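Local atomic coordinates of glycoside hydrolase family 61 protein (Myceliophthora thermophila, PDB entry 5UFV), a protein that uses an active-site copper to cleave cellulose chains oxidatively, breaking beta-1,4-glycosidic bonds with oxidation at C1. Residues I158-A163 against I204-N209. Numbering follows the deposited sequence.
Sequences IALHQA and ISFNIN
Leu-160 meets Ile-208 with its CB and Phe-206 with its CD1. The CD1 tip of Ile-208 lies 3.8 Å from CB of Leu-160. CD1 of Leu-160 meets CE1 of the Phe-206 ring at 4.2 Å. This methyl sits at the ring edge, near its plane, so the pair is not a face-on CH-pi contact. The other methyl, CD2, is directed at the backbone O of Ile-204, 4.0 Å away. In Ile-208, CG1 is anti to the backbone N (chi1 -160°). CD1 extends from it and reaches the carbonyl O of Leu-160 at 3.2 Å. The CG2 branch also lies by that oxygen and faces the carbonyl O of His-161. Ala-163 CB stands 3.6 Å from OD1 of both Asn-207 and Asn-209. Asn-207 OD1 also closes an Asx turn, accepting from Asn-209 N at 3.2 Å. That donor stands above the carbonyl plane, 42° out of it. The Asn-209 amide ND2 is hydrogen-bonded to Asp-119. The contact joins 158-163, at the end region of strand 149-159, to the long loop following strand 190-191. Backbone bonding between Phe-206 and Asn-164 continues it. The CB of His-161, which probably binds O2 as in related enzymes, is turned away from 204-209; its side chain is about 8 Å from the copper ion. The chemistry implies nonpolar packing, with methyls against carbonyl oxygens and no hydrogen bond between the two segments.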
ATOM      1  N   ILE A 158      -0.947  -5.008  -5.725  1.00 29.30           N
ATOM      2  CA  ILE A 158      -0.157  -5.951  -6.500  1.00 28.13           C
ATOM      3  C   ILE A 158      -1.114  -6.699  -7.415  1.00 29.55           C
ATOM      4  O   ILE A 158      -1.887  -7.539  -6.950  1.00 29.39           O
ATOM      5  CB  ILE A 158       0.552  -6.943  -5.606  1.00 27.70           C
ATOM      6  CG1 ILE A 158       1.349  -6.222  -4.530  1.00 28.15           C
ATOM      7  CG2 ILE A 158       1.482  -7.802  -6.427  1.00 29.52           C
ATOM      8  CD1 ILE A 158       2.037  -7.194  -3.577  1.00 29.15           C
ATOM      9  N   ALA A 159      -1.086  -6.373  -8.702  1.00 28.37           N
ATOM     10  CA  ALA A 159      -1.937  -7.052  -9.653  1.00 30.18           C
ATOM     11  C   ALA A 159      -1.288  -8.385 -10.047  1.00 32.43           C
ATOM     12  O   ALA A 159      -0.074  -8.473 -10.265  1.00 33.09           O
ATOM     13  CB  ALA A 159      -2.192  -6.188 -10.883  1.00 29.96           C
ATOM     14  N   LEU A 160      -2.115  -9.419 -10.127  1.00 31.97           N
ATOM     15  CA  LEU A 160      -1.650 -10.773 -10.397  1.00 32.44           C
ATOM     16  C   LEU A 160      -2.372 -11.437 -11.589  1.00 33.07           C
ATOM     17  O   LEU A 160      -2.353 -12.650 -11.691  1.00 31.73           O
ATOM     18  CB  LEU A 160      -1.836 -11.613  -9.122  1.00 32.25           C
ATOM     19  CG  LEU A 160      -1.090 -11.125  -7.862  1.00 30.80           C
ATOM     20  CD1 LEU A 160      -1.439 -11.958  -6.645  1.00 30.91           C
ATOM     21  CD2 LEU A 160       0.397 -11.178  -8.052  1.00 30.70           C
ATOM     22  N   HIS A 161      -3.010 -10.646 -12.465  1.00 34.07           N
ATOM     23  CA  HIS A 161      -3.718 -11.206 -13.626  1.00 34.49           C
ATOM     24  C   HIS A 161      -2.784 -12.022 -14.505  1.00 37.77           C
ATOM     25  O   HIS A 161      -3.213 -13.066 -15.012  1.00 37.94           O
ATOM     26  CB  HIS A 161      -4.407 -10.126 -14.472  1.00 33.63           C
ATOM     27  CG  HIS A 161      -5.239 -10.664 -15.613  1.00 32.71           C
ATOM     28  ND1 HIS A 161      -4.814 -10.626 -16.926  1.00 32.76           N
ATOM     29  CD2 HIS A 161      -6.476 -11.212 -15.641  1.00 32.27           C
ATOM     30  CE1 HIS A 161      -5.745 -11.137 -17.711  1.00 32.36           C
ATOM     31  NE2 HIS A 161      -6.763 -11.504 -16.956  1.00 32.72           N
ATOM     32  N   GLN A 162      -1.528 -11.570 -14.676  1.00 39.33           N
ATOM     33  CA  GLN A 162      -0.546 -12.266 -15.556  1.00 44.91           C
ATOM     34  C   GLN A 162       0.237 -13.347 -14.830  1.00 41.63           C
ATOM     35  O   GLN A 162       1.114 -13.038 -14.027  1.00 41.63           O
ATOM     36  CB  GLN A 162       0.517 -11.302 -16.158  1.00 50.81           C
ATOM     37  CG  GLN A 162       0.062 -10.294 -17.208  1.00 58.24           C
ATOM     38  CD  GLN A 162      -0.560 -10.949 -18.438  1.00 66.65           C
ATOM     39  OE1 GLN A 162       0.080 -11.759 -19.125  1.00 68.42           O
ATOM     40  NE2 GLN A 162      -1.827 -10.601 -18.717  1.00 67.80           N
ATOM     41  N   ALA A 163      -0.026 -14.606 -15.149  1.00 43.12           N
ATOM     42  CA  ALA A 163       0.758 -15.725 -14.592  1.00 42.72           C
ATOM     43  C   ALA A 163       2.269 -15.402 -14.544  1.00 42.23           C
ATOM     44  O   ALA A 163       2.861 -14.982 -15.546  1.00 40.42           O
ATOM     45  CB  ALA A 163       0.514 -16.982 -15.400  1.00 42.22           C
ATOM     46  N   ILE A 204       4.203 -14.495  -4.998  1.00 35.09           N
ATOM     47  CA  ILE A 204       4.633 -13.367  -5.825  1.00 36.12           C
ATOM     48  C   ILE A 204       4.632 -13.710  -7.308  1.00 37.86           C
ATOM     49  O   ILE A 204       3.902 -13.082  -8.079  1.00 40.65           O
ATOM     50  CB  ILE A 204       6.020 -12.865  -5.391  1.00 36.08           C
ATOM     51  CG1 ILE A 204       5.975 -12.390  -3.915  1.00 36.27           C
ATOM     52  CG2 ILE A 204       6.528 -11.798  -6.345  1.00 33.68           C
ATOM     53  CD1 ILE A 204       5.062 -11.202  -3.638  1.00 34.76           C
ATOM     54  N   SER A 205       5.452 -14.685  -7.701  1.00 40.30           N
ATOM     55  CA  SER A 205       5.493 -15.211  -9.065  1.00 41.20           C
ATOM     56  C   SER A 205       5.008 -16.642  -8.979  1.00 43.98           C
ATOM     57  O   SER A 205       5.635 -17.474  -8.320  1.00 42.27           O
ATOM     58  CB  SER A 205       6.905 -15.205  -9.653  1.00 43.54           C
ATOM     59  OG  SER A 205       7.307 -13.914 -10.103  1.00 45.52           O
ATOM     60  N   PHE A 206       3.880 -16.914  -9.640  1.00 46.17           N
ATOM     61  CA  PHE A 206       3.257 -18.244  -9.627  1.00 47.16           C
ATOM     62  C   PHE A 206       2.181 -18.304 -10.713  1.00 45.77           C
ATOM     63  O   PHE A 206       1.806 -17.272 -11.278  1.00 44.15           O
ATOM     64  CB  PHE A 206       2.664 -18.575  -8.234  1.00 46.74           C
ATOM     65  CG  PHE A 206       1.458 -17.752  -7.872  1.00 45.85           C
ATOM     66  CD1 PHE A 206       1.602 -16.437  -7.464  1.00 45.06           C
ATOM     67  CD2 PHE A 206       0.179 -18.292  -7.951  1.00 45.11           C
ATOM     68  CE1 PHE A 206       0.493 -15.683  -7.126  1.00 44.29           C
ATOM     69  CE2 PHE A 206      -0.933 -17.543  -7.624  1.00 42.76           C
ATOM     70  CZ  PHE A 206      -0.779 -16.239  -7.211  1.00 44.07           C
ATOM     71  N   ASN A 207       1.697 -19.508 -10.997  1.00 45.98           N
ATOM     72  CA  ASN A 207       0.741 -19.686 -12.075  1.00 46.79           C
ATOM     73  C   ASN A 207      -0.686 -19.573 -11.576  1.00 45.22           C
ATOM     74  O   ASN A 207      -1.329 -20.560 -11.205  1.00 48.68           O
ATOM     75  CB  ASN A 207       0.945 -21.016 -12.784  1.00 48.23           C
ATOM     76  CG  ASN A 207       0.173 -21.096 -14.088  1.00 50.27           C
ATOM     77  OD1 ASN A 207      -0.616 -20.206 -14.433  1.00 49.91           O
ATOM     78  ND2 ASN A 207       0.396 -22.168 -14.823  1.00 53.09           N
ATOM     79  N   ILE A 208      -1.186 -18.352 -11.611  1.00 41.68           N
ATOM     80  CA  ILE A 208      -2.498 -18.046 -11.081  1.00 40.90           C
ATOM     81  C   ILE A 208      -3.609 -18.797 -11.826  1.00 40.51           C
ATOM     82  O   ILE A 208      -4.655 -19.079 -11.268  1.00 41.09           O
ATOM     83  CB  ILE A 208      -2.738 -16.502 -11.072  1.00 39.78           C
ATOM     84  CG1 ILE A 208      -3.851 -16.154 -10.081  1.00 37.96           C
ATOM     85  CG2 ILE A 208      -2.998 -15.961 -12.494  1.00 40.61           C
ATOM     86  CD1 ILE A 208      -4.022 -14.683  -9.804  1.00 37.44           C
ATOM     87  N   ASN A 209      -3.359 -19.145 -13.079  1.00 41.05           N
ATOM     88  CA  ASN A 209      -4.339 -19.839 -13.886  1.00 42.15           C
ATOM     89  C   ASN A 209      -4.298 -21.342 -13.656  1.00 43.41           C
ATOM     90  O   ASN A 209      -5.019 -22.064 -14.309  1.00 43.87           O
ATOM     91  CB  ASN A 209      -4.120 -19.529 -15.376  1.00 42.33           C
ATOM     92  CG  ASN A 209      -3.972 -18.039 -15.644  1.00 40.62           C
ATOM     93  OD1 ASN A 209      -2.954 -17.570 -16.141  1.00 41.68           O
ATOM     94  ND2 ASN A 209      -4.983 -17.291 -15.293  1.00 39.49           N
TER